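AAD(2''),Gentamicin 2''-nucleotidyltransferase,Gentamicin resistance protein (Pseudomonas aeruginosa, PDB 5CFS) adenylylates the 2''-hydroxyl of kanamycin, gentamicin, dibekacin, sisomicin and tobramycin, giving bacteria resistance to these aminoglycosides. Local coordinates at residues T11-L16 / R48-I53; E78-G83 / L92-P97; I136-F141 / E173-A178. All coordinates share one frame; numbering follows the deposited sequence.

Interaction 1: residues T11-L16 / R48-I53; sequences TTQVTL and RKHDDI. With MN (manganese (II) ion), chain C; MN (manganese (II) ion), chain B; APC (diphosphomethylphosphonic acid adenosyl ester), chain E.
Gln13, near the start of helix 11-26, reaches the backbone of His50 in the loop before strand 53-58. The loop runs into the Asp-x-Asp motif of the nucleotidyltransferase fold, where Asp52 and Asp54 bind manganese. Within the loop, Arg48 extends as far as NE and turns the edge of its guanidinium to the phosphate tail of the nucleotide analogue. Arg48 NH2 donates to O1G of the analogue at 2.8 Å. Arg48 NH1 donates to its O3B at 2.9 Å and also meets Ser159. NH2 has a second acceptor in the carbonyl of Lys49, which limits how the group can turn.

His50 comes next and faces both ways. Its O accepts a bond of 2.7 Å from Gln13 NE2, which sits 41° out of the carbonyl plane. Gln13 CG lies beside its own backbone N (chi1 -82°), and the extended chain beyond it spans the gap. A water links Gln13 OE1 to His50 N. Trp37 and Glu91 bond the same amide, so both of its ends are satisfied in a buried place. On the other side, His50 ND1 donates to O3G of the analogue at 2.8 Å, while NE2 bonds Asp40.

Asp51 N donates to O1G of the analogue at 2.9 Å, and its carboxylate pairs with Lys155. Asp52 bridges the metals: OD1 lies 2.1 Å from one manganese ion and OD2 2.2 Å from the other. Ile53 turns back to the helix, its CD1 resting 4.1 Å from Leu16 CD2.

Interaction 2: residues E78-G83 / L92-P97; sequences EELDYG and LLDCEP. With MN (manganese (II) ion), chain C; TOY (tobramycin), chain D.
Gly83 and Glu96 are the closest backbone pair, with their CA atoms 4.4 Å apart. Residues 92-97 are strand. Residues 78-83 leave strand 75-79 and turn at Leu80-Gly83, in the loop of a beta hairpin. Leu80 N bonds Gly83 O, and Gly83 N returns a weak bond to Leu80 O. Gly83 CA lies 3.2 Å from Cys95 O in a CA-H...O contact.

Tyr82 is the main side chain. Its CG sits between its own N and carbonyl carbon (chi1 60°), and the ring reaches along the strand. Its OH donates to Asp94 OD1 at 2.6 Å, on the syn side of the carboxylate. Tobramycin C52 lies over one face of the ring and Leu80 CB over the opposite one, both toward the rim. Asp94 OD2 binds a manganese ion at 2.3 Å and accepts from tobramycin N12 at 2.9 Å. Held at both oxygens, the carboxylate is limited in its rotation. Glu96 runs out extended, and its OE1 takes N32 of the antibiotic at 2.6 Å. Glu96 OE2 takes N61 at 2.8 Å.

Strand 91-101 runs between strands 53-58 and 84-88, and on it Leu93 and Cys95 pack against helix 62-71.

Interaction 3: residues I136-F141 / E173-A178; sequences IIWDYF and EVLRAA. With APC (diphosphomethylphosphonic acid adenosyl ester), chain E; TOY (tobramycin), chain D.
Amine N32 of tobramycin is gripped by Asp139, which accepts from it through OD2 at 2.8 Å and weakly through OD1 at 3.2 Å. With Glu96 as a second acid beside it, the surroundings would favour a positive charge on the amine. The next residue, Tyr140, lays a ring face under O3' of the nucleotide analogue.

The other side of helix 133-146 packs on helix 169-183. It is helix-on-helix packing in the C-terminal helical part of the enzyme; the axes of segments 136-141 and 173-178 come within 10.3 Å and cross at -53°. Leu175 carries much of it. With CG anti to N (chi1 -165°), it meets Phe141 at the ring edge, CG lying 3.8 Å from Phe141 CE2. Trp138 comes from another side, its CE3 4.0 Å from Leu175 CG. The Ile137 CG2 methyl adds a looser touch on Leu175 CD2.

Phe141 is sandwiched. Ile137 O lies over the centre of one ring face, and Arg176 CB makes a CH-pi contact on the opposite face, 4.1 Å from the Phe141 ring centroid. Phe179 meets the rings of both Trp138 and Phe141 edge-to-face.

In the fold
All three contacts border one active site holding the nucleotide analogue, two manganese ions and tobramycin, interaction 3 through segment 136-141 alone. Interactions 1 and 2 have centres about 17 Å apart and join directly through parallel strands. Ile53 O lies 2.8 Å from Asp94 N and Ile53 N lies 3.0 Å from Leu92 O, both probable hydrogen bonds. This pairing brings Asp52 and Asp94 close together, and both bind the same manganese ion. Interaction 3 touches neither: its nearest atoms are about 6 Å from interaction 1 and about 5 Å from interaction 2. The ligands span the gap: the analogue touches interactions 1 and 3, and tobramycin touches interactions 2 and 3.

Interaction 1: residues T11-L16 / R48-I53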
loop_
_atom_site.group_PDB
_atom_site.type_symbol
_atom_site.label_atom_id
_atom_site.label_comp_id
_atom_site.label_asym_id
_atom_site.label_seq_id
_atom_site.Cartn_x
_atom_site.Cartn_y
_atom_site.Cartn_z
ATOM N N THR A 11 -18.037 4.986 -3.699
ATOM C CA THR A 11 -17.691 6.029 -4.651
ATOM C C THR A 11 -16.892 7.113 -3.937
ATOM O O THR A 11 -16.034 7.746 -4.550
ATOM C CB THR A 11 -18.924 6.679 -5.330
ATOM O OG1 THR A 11 -19.476 7.694 -4.478
ATOM C CG2 THR A 11 -20.000 5.649 -5.659
ATOM N N THR A 12 -17.173 7.333 -2.649
ATOM C CA THR A 12 -16.417 8.321 -1.875
ATOM C C THR A 12 -14.931 7.990 -1.865
ATOM O O THR A 12 -14.120 8.854 -2.171
ATOM C CB THR A 12 -16.909 8.444 -0.416
ATOM O OG1 THR A 12 -18.259 8.913 -0.403
ATOM C CG2 THR A 12 -16.042 9.440 0.377
ATOM N N GLN A 13 -14.573 6.752 -1.520
ATOM C CA GLN A 13 -13.167 6.345 -1.532
ATOM C C GLN A 13 -12.552 6.408 -2.901
ATOM O O GLN A 13 -11.402 6.827 -3.049
ATOM C CB GLN A 13 -12.978 4.918 -1.028
ATOM C CG GLN A 13 -12.949 4.774 0.449
ATOM C CD GLN A 13 -12.485 3.393 0.866
ATOM O OE1 GLN A 13 -12.333 2.494 0.038
ATOM N NE2 GLN A 13 -12.269 3.215 2.158
ATOM N N VAL A 14 -13.286 5.927 -3.901
ATOM C CA VAL A 14 -12.742 5.891 -5.252
ATOM C C VAL A 14 -12.524 7.328 -5.730
ATOM O O VAL A 14 -11.478 7.659 -6.296
ATOM C CB VAL A 14 -13.661 5.114 -6.216
ATOM C CG1 VAL A 14 -13.169 5.236 -7.649
ATOM C CG2 VAL A 14 -13.753 3.649 -5.786
ATOM N N THR A 15 -13.496 8.198 -5.470
ATOM C CA THR A 15 -13.362 9.592 -5.862
ATOM C C THR A 15 -12.215 10.258 -5.102
ATOM O O THR A 15 -11.483 11.077 -5.657
ATOM C CB THR A 15 -14.666 10.368 -5.626
ATOM O OG1 THR A 15 -15.709 9.788 -6.414
ATOM C CG2 THR A 15 -14.502 11.826 -6.027
ATOM N N LEU A 16 -12.057 9.902 -3.831
ATOM C CA LEU A 16 -10.991 10.476 -3.027
ATOM C C LEU A 16 -9.626 10.025 -3.544
ATOM O O LEU A 16 -8.689 10.821 -3.644
ATOM C CB LEU A 16 -11.155 10.087 -1.561
ATOM C CG LEU A 16 -10.059 10.590 -0.619
ATOM C CD1 LEU A 16 -9.939 12.100 -0.676
ATOM C CD2 LEU A 16 -10.327 10.131 0.803
ATOM N N ARG A 48 -14.148 -5.956 -2.578
ATOM C CA ARG A 48 -14.874 -5.749 -1.335
ATOM C C ARG A 48 -14.770 -4.300 -0.886
ATOM O O ARG A 48 -14.094 -3.491 -1.520
ATOM C CB ARG A 48 -14.334 -6.662 -0.235
ATOM C CG ARG A 48 -12.846 -6.468 0.048
ATOM C CD ARG A 48 -12.423 -7.341 1.221
ATOM N NE ARG A 48 -10.982 -7.322 1.464
ATOM C CZ ARG A 48 -10.345 -6.408 2.194
ATOM N NH1 ARG A 48 -9.034 -6.500 2.363
ATOM N NH2 ARG A 48 -11.000 -5.398 2.757
ATOM N N LYS A 49 -15.450 -3.982 0.210
ATOM C CA LYS A 49 -15.305 -2.678 0.840
ATOM C C LYS A 49 -13.965 -2.629 1.556
ATOM O O LYS A 49 -13.510 -3.629 2.114
ATOM C CB LYS A 49 -16.451 -2.406 1.815
ATOM C CG LYS A 49 -17.806 -2.189 1.146
ATOM N N HIS A 50 -13.329 -1.463 1.515
ATOM C CA HIS A 50 -12.018 -1.256 2.115
ATOM C C HIS A 50 -12.102 -0.289 3.282
ATOM O O HIS A 50 -12.699 0.782 3.168
ATOM C CB HIS A 50 -11.045 -0.731 1.061
ATOM C CG HIS A 50 -10.883 -1.657 -0.105
ATOM N ND1 HIS A 50 -10.134 -2.810 -0.038
ATOM C CD2 HIS A 50 -11.415 -1.626 -1.350
ATOM C CE1 HIS A 50 -10.187 -3.437 -1.198
ATOM N NE2 HIS A 50 -10.960 -2.740 -2.012
ATOM N N ASP A 51 -11.490 -0.660 4.403
ATOM C CA ASP A 51 -11.626 0.125 5.622
ATOM C C ASP A 51 -10.804 1.403 5.581
ATOM O O ASP A 51 -11.203 2.404 6.181
ATOM C CB ASP A 51 -11.224 -0.700 6.841
ATOM C CG ASP A 51 -12.229 -1.788 7.168
ATOM O OD1 ASP A 51 -13.376 -1.708 6.682
ATOM O OD2 ASP A 51 -11.871 -2.717 7.925
ATOM N N ASP A 52 -9.669 1.373 4.890
ATOM C CA ASP A 52 -8.850 2.572 4.727
ATOM C C ASP A 52 -8.207 2.587 3.346
ATOM O O ASP A 52 -8.453 1.706 2.518
ATOM C CB ASP A 52 -7.773 2.681 5.840
ATOM C CG ASP A 52 -6.729 1.568 5.787
ATOM O OD1 ASP A 52 -6.617 0.899 4.757
ATOM O OD2 ASP A 52 -5.995 1.376 6.785
ATOM N N ILE A 53 -7.403 3.613 3.098
ATOM C CA ILE A 53 -6.575 3.691 1.905
ATOM C C ILE A 53 -5.131 3.685 2.373
ATOM O O ILE A 53 -4.718 4.580 3.120
ATOM C CB ILE A 53 -6.855 4.963 1.074
ATOM C CG1 ILE A 53 -8.310 4.995 0.600
ATOM C CG2 ILE A 53 -5.925 5.023 -0.132
ATOM C CD1 ILE A 53 -8.779 6.375 0.159
HETATM MN MN MN C . -4.104 0.270 6.699
HETATM MN MN MN B . -5.942 -1.043 4.212
HETATM P PG APC E . -8.778 -2.902 3.736
HETATM O O1G APC E . -10.136 -3.201 4.255
HETATM O O2G APC E . -8.044 -1.836 4.561
HETATM O O3G APC E . -8.708 -2.490 2.314
HETATM P PB APC E . -6.334 -4.347 4.096
HETATM O O1B APC E . -5.745 -5.572 3.434
HETATM O O2B APC E . -5.640 -3.085 3.504
HETATM O O3B APC E . -7.878 -4.219 3.780
HETATM P PA APC E . -5.098 -3.218 6.730
HETATM O O1A APC E . -5.397 -2.963 8.190
HETATM O O2A APC E . -5.149 -1.815 6.049
HETATM C C3A APC E . -6.284 -4.281 5.893
HETATM O "O5'" APC E . -3.642 -3.779 6.525
HETATM C "C5'" APC E . -3.228 -4.563 5.391
HETATM C "C4'" APC E . -1.846 -5.112 5.652
HETATM O "O4'" APC E . -1.423 -4.780 6.998
HETATM C "C3'" APC E . -1.737 -6.629 5.556
HETATM O "O3'" APC E . -0.425 -7.012 5.169
HETATM C "C2'" APC E . -1.998 -7.054 6.996
HETATM O "O2'" APC E . -1.460 -8.339 7.274
HETATM C "C1'" APC E . -1.213 -5.973 7.730
HETATM N N9 APC E . -1.635 -5.775 9.113
HETATM C C8 APC E . -2.911 -5.599 9.578
HETATM N N7 APC E . -3.001 -5.521 10.884
HETATM C C5 APC E . -1.686 -5.656 11.310
HETATM C C6 APC E . -1.107 -5.699 12.591
HETATM N N6 APC E . -1.794 -5.555 13.727
HETATM N N1 APC E . 0.231 -5.886 12.666
HETATM C C2 APC E . 0.928 -6.006 11.532
HETATM N N3 APC E . 0.492 -5.973 10.271
HETATM C C4 APC E . -0.834 -5.804 10.227
HETATM O O HOH W 1 -14.400 0.652 -0.038
HETATM O O HOH W 2 -7.042 -0.603 2.274
#

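Interaction 2: residues E78-G83 / L92-P97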
loop_
_atom_site.group_PDB
_atom_site.type_symbol
_atom_site.label_atom_id
_atom_site.label_comp_id
_atom_site.label_asym_id
_atom_site.label_seq_id
_atom_site.Cartn_x
_atom_site.Cartn_y
_atom_site.Cartn_z
ATOM N N GLU A 78 -2.228 11.162 13.516
ATOM C CA GLU A 78 -1.431 10.357 14.433
ATOM C C GLU A 78 -0.133 9.915 13.779
ATOM O O GLU A 78 -0.118 9.571 12.602
ATOM C CB GLU A 78 -2.239 9.130 14.878
ATOM C CG GLU A 78 -1.581 8.282 15.937
ATOM C CD GLU A 78 -2.411 7.061 16.299
ATOM O OE1 GLU A 78 -3.544 6.934 15.786
ATOM O OE2 GLU A 78 -1.933 6.229 17.099
ATOM N N GLU A 79 0.953 9.913 14.542
ATOM C CA GLU A 79 2.200 9.329 14.065
ATOM C C GLU A 79 2.247 7.858 14.461
ATOM O O GLU A 79 1.812 7.487 15.554
ATOM C CB GLU A 79 3.409 10.074 14.631
ATOM C CG GLU A 79 4.706 9.750 13.904
ATOM C CD GLU A 79 4.753 10.327 12.496
ATOM O OE1 GLU A 79 3.906 11.184 12.172
ATOM O OE2 GLU A 79 5.641 9.922 11.714
ATOM N N LEU A 80 2.760 7.029 13.557
ATOM C CA LEU A 80 2.880 5.594 13.770
ATOM C C LEU A 80 4.347 5.203 13.733
ATOM O O LEU A 80 5.191 5.982 13.297
ATOM C CB LEU A 80 2.097 4.832 12.698
ATOM C CG LEU A 80 0.709 5.403 12.398
ATOM C CD1 LEU A 80 0.125 4.808 11.131
ATOM C CD2 LEU A 80 -0.199 5.135 13.580
ATOM N N ASP A 81 4.659 3.991 14.179
ATOM C CA ASP A 81 6.036 3.527 14.155
ATOM C C ASP A 81 6.595 3.486 12.732
ATOM O O ASP A 81 7.794 3.670 12.525
ATOM C CB ASP A 81 6.139 2.139 14.797
ATOM N N TYR A 82 5.717 3.268 11.753
ATOM C CA TYR A 82 6.137 3.071 10.369
ATOM C C TYR A 82 5.783 4.238 9.458
ATOM O O TYR A 82 6.192 4.250 8.308
ATOM C CB TYR A 82 5.503 1.802 9.797
ATOM C CG TYR A 82 3.995 1.845 9.800
ATOM C CD1 TYR A 82 3.298 2.501 8.800
ATOM C CD2 TYR A 82 3.268 1.244 10.818
ATOM C CE1 TYR A 82 1.931 2.561 8.811
ATOM C CE2 TYR A 82 1.894 1.290 10.831
ATOM C CZ TYR A 82 1.230 1.947 9.824
ATOM O OH TYR A 82 -0.142 1.987 9.856
ATOM N N GLY A 83 5.019 5.203 9.955
ATOM C CA GLY A 83 4.544 6.280 9.110
ATOM C C GLY A 83 3.571 7.178 9.841
ATOM O O GLY A 83 3.833 7.592 10.980
ATOM N N LEU A 92 -9.921 7.234 6.195
ATOM C CA LEU A 92 -8.589 7.139 6.784
ATOM C C LEU A 92 -7.531 6.829 5.733
ATOM O O LEU A 92 -7.721 5.963 4.884
ATOM C CB LEU A 92 -8.564 6.064 7.871
ATOM C CG LEU A 92 -9.472 6.330 9.072
ATOM C CD1 LEU A 92 -9.546 5.097 9.953
ATOM C CD2 LEU A 92 -8.971 7.528 9.859
ATOM N N LEU A 93 -6.428 7.564 5.802
ATOM C CA LEU A 93 -5.252 7.350 4.963
ATOM C C LEU A 93 -4.109 6.844 5.826
ATOM O O LEU A 93 -3.681 7.512 6.764
ATOM C CB LEU A 93 -4.816 8.627 4.254
ATOM C CG LEU A 93 -5.786 9.392 3.367
ATOM C CD1 LEU A 93 -4.983 10.436 2.596
ATOM C CD2 LEU A 93 -6.526 8.478 2.424
ATOM N N ASP A 94 -3.608 5.671 5.475
ATOM C CA ASP A 94 -2.575 4.988 6.237
ATOM C C ASP A 94 -1.272 5.082 5.443
ATOM O O ASP A 94 -1.088 4.362 4.466
ATOM C CB ASP A 94 -3.032 3.548 6.461
ATOM C CG ASP A 94 -2.075 2.736 7.283
ATOM O OD1 ASP A 94 -1.049 3.267 7.756
ATOM O OD2 ASP A 94 -2.384 1.544 7.479
ATOM N N CYS A 95 -0.391 5.996 5.846
ATOM C CA CYS A 95 0.719 6.419 4.994
ATOM C C CYS A 95 2.085 5.948 5.494
ATOM O O CYS A 95 2.425 6.131 6.662
ATOM C CB CYS A 95 0.725 7.943 4.878
ATOM S SG CYS A 95 -0.829 8.621 4.280
ATOM N N GLU A 96 2.864 5.353 4.595
ATOM C CA GLU A 96 4.217 4.901 4.910
ATOM C C GLU A 96 5.238 5.509 3.954
ATOM O O GLU A 96 5.024 5.529 2.746
ATOM C CB GLU A 96 4.292 3.372 4.847
ATOM C CG GLU A 96 5.659 2.813 5.222
ATOM C CD GLU A 96 5.698 1.295 5.273
ATOM O OE1 GLU A 96 4.916 0.656 4.533
ATOM O OE2 GLU A 96 6.516 0.750 6.066
ATOM N N PRO A 97 6.372 5.991 4.482
ATOM C CA PRO A 97 7.396 6.506 3.573
ATOM C C PRO A 97 8.143 5.405 2.828
ATOM O O PRO A 97 8.282 4.275 3.318
ATOM C CB PRO A 97 8.346 7.258 4.506
ATOM C CG PRO A 97 8.210 6.565 5.803
ATOM C CD PRO A 97 6.775 6.131 5.887
HETATM MN MN MN C . -4.104 0.270 6.699
HETATM C C11 TOY D . 5.116 -3.435 8.331
HETATM O O11 TOY D . 4.288 -2.312 8.507
HETATM C C21 TOY D . 5.434 -3.988 9.716
HETATM N N21 TOY D . 4.198 -4.281 10.459
HETATM C C31 TOY D . 6.309 -2.971 10.441
HETATM C C41 TOY D . 7.562 -2.640 9.648
HETATM O O41 TOY D . 8.313 -1.624 10.314
HETATM C C51 TOY D . 7.170 -2.145 8.263
HETATM O O51 TOY D . 6.288 -3.082 7.614
HETATM C C61 TOY D . 8.387 -1.973 7.378
HETATM N N61 TOY D . 8.086 -1.581 6.004
HETATM C C12 TOY D . 0.998 -0.362 6.938
HETATM N N12 TOY D . -0.220 0.077 6.237
HETATM C C22 TOY D . 2.070 -0.784 5.939
HETATM C C32 TOY D . 3.363 -1.157 6.670
HETATM N N32 TOY D . 4.357 -1.642 5.702
HETATM C C42 TOY D . 3.096 -2.247 7.706
HETATM C C52 TOY D . 1.958 -1.906 8.655
HETATM O O52 TOY D . 1.683 -3.049 9.461
HETATM C C62 TOY D . 0.717 -1.542 7.859
HETATM O O62 TOY D . -0.307 -1.173 8.794
HETATM C C13 TOY D . -1.122 -2.220 9.243
HETATM C C23 TOY D . -2.553 -1.908 8.827
HETATM O O23 TOY D . -2.604 -1.702 7.420
HETATM C C33 TOY D . -3.046 -0.655 9.546
HETATM N N33 TOY D . -4.432 -0.343 9.160
HETATM C C43 TOY D . -2.925 -0.899 11.046
HETATM O O43 TOY D . -3.363 0.261 11.741
HETATM C C53 TOY D . -1.457 -1.174 11.359
HETATM O O53 TOY D . -1.018 -2.344 10.649
HETATM C C63 TOY D . -1.202 -1.443 12.820
HETATM O O63 TOY D . 0.166 -1.761 13.046
HETATM O O HOH W 3 8.481 2.176 7.106
#

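Interaction 3: residues I136-F141 / E173-A178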
loop_
_atom_site.group_PDB
_atom_site.type_symbol
_atom_site.label_atom_id
_atom_site.label_comp_id
_atom_site.label_asym_id
_atom_site.label_seq_id
_atom_site.Cartn_x
_atom_site.Cartn_y
_atom_site.Cartn_z
ATOM N N ILE A 136 3.277 -6.299 -1.027
ATOM C CA ILE A 136 1.956 -6.507 -0.455
ATOM C C ILE A 136 1.960 -7.754 0.407
ATOM O O ILE A 136 1.466 -7.743 1.517
ATOM C CB ILE A 136 0.889 -6.640 -1.547
ATOM C CG1 ILE A 136 0.729 -5.305 -2.277
ATOM C CG2 ILE A 136 -0.456 -7.059 -0.953
ATOM C CD1 ILE A 136 -0.034 -5.413 -3.583
ATOM N N ILE A 137 2.542 -8.828 -0.112
ATOM C CA ILE A 137 2.543 -10.104 0.590
ATOM C C ILE A 137 3.484 -10.068 1.797
ATOM O O ILE A 137 3.186 -10.629 2.842
ATOM C CB ILE A 137 2.936 -11.236 -0.366
ATOM C CG1 ILE A 137 1.833 -11.419 -1.419
ATOM C CG2 ILE A 137 3.163 -12.532 0.395
ATOM C CD1 ILE A 137 2.242 -12.252 -2.605
ATOM N N TRP A 138 4.614 -9.387 1.636
ATOM C CA TRP A 138 5.602 -9.209 2.703
ATOM C C TRP A 138 4.952 -8.711 3.994
ATOM O O TRP A 138 5.265 -9.182 5.084
ATOM C CB TRP A 138 6.674 -8.233 2.221
ATOM C CG TRP A 138 7.915 -8.121 3.043
ATOM C CD1 TRP A 138 8.247 -7.105 3.902
ATOM C CD2 TRP A 138 9.025 -9.025 3.044
ATOM N NE1 TRP A 138 9.487 -7.336 4.447
ATOM C CE2 TRP A 138 9.986 -8.506 3.936
ATOM C CE3 TRP A 138 9.299 -10.228 2.383
ATOM C CZ2 TRP A 138 11.202 -9.145 4.175
ATOM C CZ3 TRP A 138 10.507 -10.859 2.629
ATOM C CH2 TRP A 138 11.440 -10.317 3.517
ATOM N N ASP A 139 4.016 -7.777 3.882
ATOM C CA ASP A 139 3.394 -7.240 5.087
ATOM C C ASP A 139 2.538 -8.273 5.811
ATOM O O ASP A 139 2.372 -8.177 7.022
ATOM C CB ASP A 139 2.573 -5.986 4.766
ATOM C CG ASP A 139 3.405 -4.714 4.819
ATOM O OD1 ASP A 139 4.545 -4.774 5.333
ATOM O OD2 ASP A 139 2.915 -3.655 4.364
ATOM N N TYR A 140 2.023 -9.271 5.096
ATOM C CA TYR A 140 1.300 -10.354 5.752
ATOM C C TYR A 140 2.241 -11.205 6.589
ATOM O O TYR A 140 1.820 -11.797 7.577
ATOM C CB TYR A 140 0.573 -11.242 4.739
ATOM C CG TYR A 140 -0.673 -10.610 4.170
ATOM C CD1 TYR A 140 -1.880 -10.669 4.846
ATOM C CD2 TYR A 140 -0.637 -9.953 2.956
ATOM C CE1 TYR A 140 -3.018 -10.077 4.323
ATOM C CE2 TYR A 140 -1.763 -9.368 2.426
ATOM C CZ TYR A 140 -2.945 -9.435 3.104
ATOM O OH TYR A 140 -4.041 -8.829 2.538
ATOM N N PHE A 141 3.510 -11.282 6.196
ATOM C CA PHE A 141 4.464 -12.072 6.964
ATOM C C PHE A 141 4.710 -11.437 8.327
ATOM O O PHE A 141 4.802 -12.143 9.327
ATOM C CB PHE A 141 5.796 -12.233 6.211
ATOM C CG PHE A 141 5.680 -12.935 4.882
ATOM C CD1 PHE A 141 4.641 -13.821 4.612
ATOM C CD2 PHE A 141 6.632 -12.717 3.900
ATOM C CE1 PHE A 141 4.559 -14.464 3.394
ATOM C CE2 PHE A 141 6.550 -13.363 2.674
ATOM C CZ PHE A 141 5.511 -14.234 2.424
ATOM N N GLU A 173 5.965 -18.946 -1.215
ATOM C CA GLU A 173 6.640 -19.757 -0.206
ATOM C C GLU A 173 8.153 -19.515 -0.202
ATOM O O GLU A 173 8.778 -19.582 0.848
ATOM C CB GLU A 173 6.330 -21.233 -0.407
ATOM C CG GLU A 173 4.891 -21.561 -0.031
ATOM C CD GLU A 173 4.638 -23.042 0.126
ATOM O OE1 GLU A 173 5.564 -23.840 -0.131
ATOM O OE2 GLU A 173 3.510 -23.408 0.516
ATOM N N VAL A 174 8.735 -19.227 -1.362
ATOM C CA VAL A 174 10.144 -18.828 -1.423
ATOM C C VAL A 174 10.335 -17.461 -0.751
ATOM O O VAL A 174 11.301 -17.249 -0.009
ATOM C CB VAL A 174 10.648 -18.782 -2.880
ATOM C CG1 VAL A 174 12.017 -18.154 -2.981
ATOM C CG2 VAL A 174 10.669 -20.187 -3.480
ATOM N N LEU A 175 9.416 -16.530 -1.006
ATOM C CA LEU A 175 9.474 -15.223 -0.359
ATOM C C LEU A 175 9.359 -15.359 1.156
ATOM O O LEU A 175 10.058 -14.680 1.909
ATOM C CB LEU A 175 8.371 -14.308 -0.891
ATOM C CG LEU A 175 8.524 -12.820 -0.580
ATOM C CD1 LEU A 175 9.709 -12.221 -1.307
ATOM C CD2 LEU A 175 7.247 -12.107 -0.968
ATOM N N ARG A 176 8.480 -16.250 1.608
ATOM C CA ARG A 176 8.327 -16.458 3.042
ATOM C C ARG A 176 9.583 -17.035 3.679
ATOM O O ARG A 176 9.926 -16.668 4.798
ATOM C CB ARG A 176 7.145 -17.374 3.337
ATOM C CG ARG A 176 6.840 -17.448 4.819
ATOM C CD ARG A 176 5.489 -18.074 5.076
ATOM N NE ARG A 176 5.476 -19.475 4.678
ATOM C CZ ARG A 176 4.389 -20.236 4.635
ATOM N NH1 ARG A 176 4.497 -21.502 4.258
ATOM N NH2 ARG A 176 3.196 -19.744 4.956
ATOM N N ALA A 177 10.269 -17.922 2.964
ATOM C CA ALA A 177 11.544 -18.443 3.430
ATOM C C ALA A 177 12.578 -17.329 3.567
ATOM O O ALA A 177 13.365 -17.320 4.508
ATOM C CB ALA A 177 12.055 -19.524 2.493
ATOM N N ALA A 178 12.564 -16.380 2.637
ATOM C CA ALA A 178 13.481 -15.247 2.705
ATOM C C ALA A 178 13.171 -14.384 3.918
ATOM O O ALA A 178 14.077 -13.915 4.603
ATOM C CB ALA A 178 13.405 -14.422 1.429
HETATM P PG APC E . -8.778 -2.902 3.736
HETATM O O1G APC E . -10.136 -3.201 4.255
HETATM O O2G APC E . -8.044 -1.836 4.561
HETATM O O3G APC E . -8.708 -2.490 2.314
HETATM P PB APC E . -6.334 -4.347 4.096
HETATM O O1B APC E . -5.745 -5.572 3.434
HETATM O O2B APC E . -5.640 -3.085 3.504
HETATM O O3B APC E . -7.878 -4.219 3.780
HETATM P PA APC E . -5.098 -3.218 6.730
HETATM O O1A APC E . -5.397 -2.963 8.190
HETATM O O2A APC E . -5.149 -1.815 6.049
HETATM C C3A APC E . -6.284 -4.281 5.893
HETATM O "O5'" APC E . -3.642 -3.779 6.525
HETATM C "C5'" APC E . -3.228 -4.563 5.391
HETATM C "C4'" APC E . -1.846 -5.112 5.652
HETATM O "O4'" APC E . -1.423 -4.780 6.998
HETATM C "C3'" APC E . -1.737 -6.629 5.556
HETATM O "O3'" APC E . -0.425 -7.012 5.169
HETATM C "C2'" APC E . -1.998 -7.054 6.996
HETATM O "O2'" APC E . -1.460 -8.339 7.274
HETATM C "C1'" APC E . -1.213 -5.973 7.730
HETATM N N9 APC E . -1.635 -5.775 9.113
HETATM C C8 APC E . -2.911 -5.599 9.578
HETATM N N7 APC E . -3.001 -5.521 10.884
HETATM C C5 APC E . -1.686 -5.656 11.310
HETATM C C6 APC E . -1.107 -5.699 12.591
HETATM N N6 APC E . -1.794 -5.555 13.727
HETATM N N1 APC E . 0.231 -5.886 12.666
HETATM C C2 APC E . 0.928 -6.006 11.532
HETATM N N3 APC E . 0.492 -5.973 10.271
HETATM C C4 APC E . -0.834 -5.804 10.227
HETATM C C11 TOY D . 5.116 -3.435 8.331
HETATM O O11 TOY D . 4.288 -2.312 8.507
HETATM C C21 TOY D . 5.434 -3.988 9.716
HETATM N N21 TOY D . 4.198 -4.281 10.459
HETATM C C31 TOY D . 6.309 -2.971 10.441
HETATM C C41 TOY D . 7.562 -2.640 9.648
HETATM O O41 TOY D . 8.313 -1.624 10.314
HETATM C C51 TOY D . 7.170 -2.145 8.263
HETATM O O51 TOY D . 6.288 -3.082 7.614
HETATM C C61 TOY D . 8.387 -1.973 7.378
HETATM N N61 TOY D . 8.086 -1.581 6.004
HETATM C C12 TOY D . 0.998 -0.362 6.938
HETATM N N12 TOY D . -0.220 0.077 6.237
HETATM C C22 TOY D . 2.070 -0.784 5.939
HETATM C C32 TOY D . 3.363 -1.157 6.670
HETATM N N32 TOY D . 4.357 -1.642 5.702
HETATM C C42 TOY D . 3.096 -2.247 7.706
HETATM C C52 TOY D . 1.958 -1.906 8.655
HETATM O O52 TOY D . 1.683 -3.049 9.461
HETATM C C62 TOY D . 0.717 -1.542 7.859
HETATM O O62 TOY D . -0.307 -1.173 8.794
HETATM C C13 TOY D . -1.122 -2.220 9.243
HETATM C C23 TOY D . -2.553 -1.908 8.827
HETATM O O23 TOY D . -2.604 -1.702 7.420
HETATM C C33 TOY D . -3.046 -0.655 9.546
HETATM N N33 TOY D . -4.432 -0.343 9.160
HETATM C C43 TOY D . -2.925 -0.899 11.046
HETATM O O43 TOY D . -3.363 0.261 11.741
HETATM C C53 TOY D . -1.457 -1.174 11.359
HETATM O O53 TOY D . -1.018 -2.344 10.649
HETATM C C63 TOY D . -1.202 -1.443 12.820
HETATM O O63 TOY D . 0.166 -1.761 13.046
#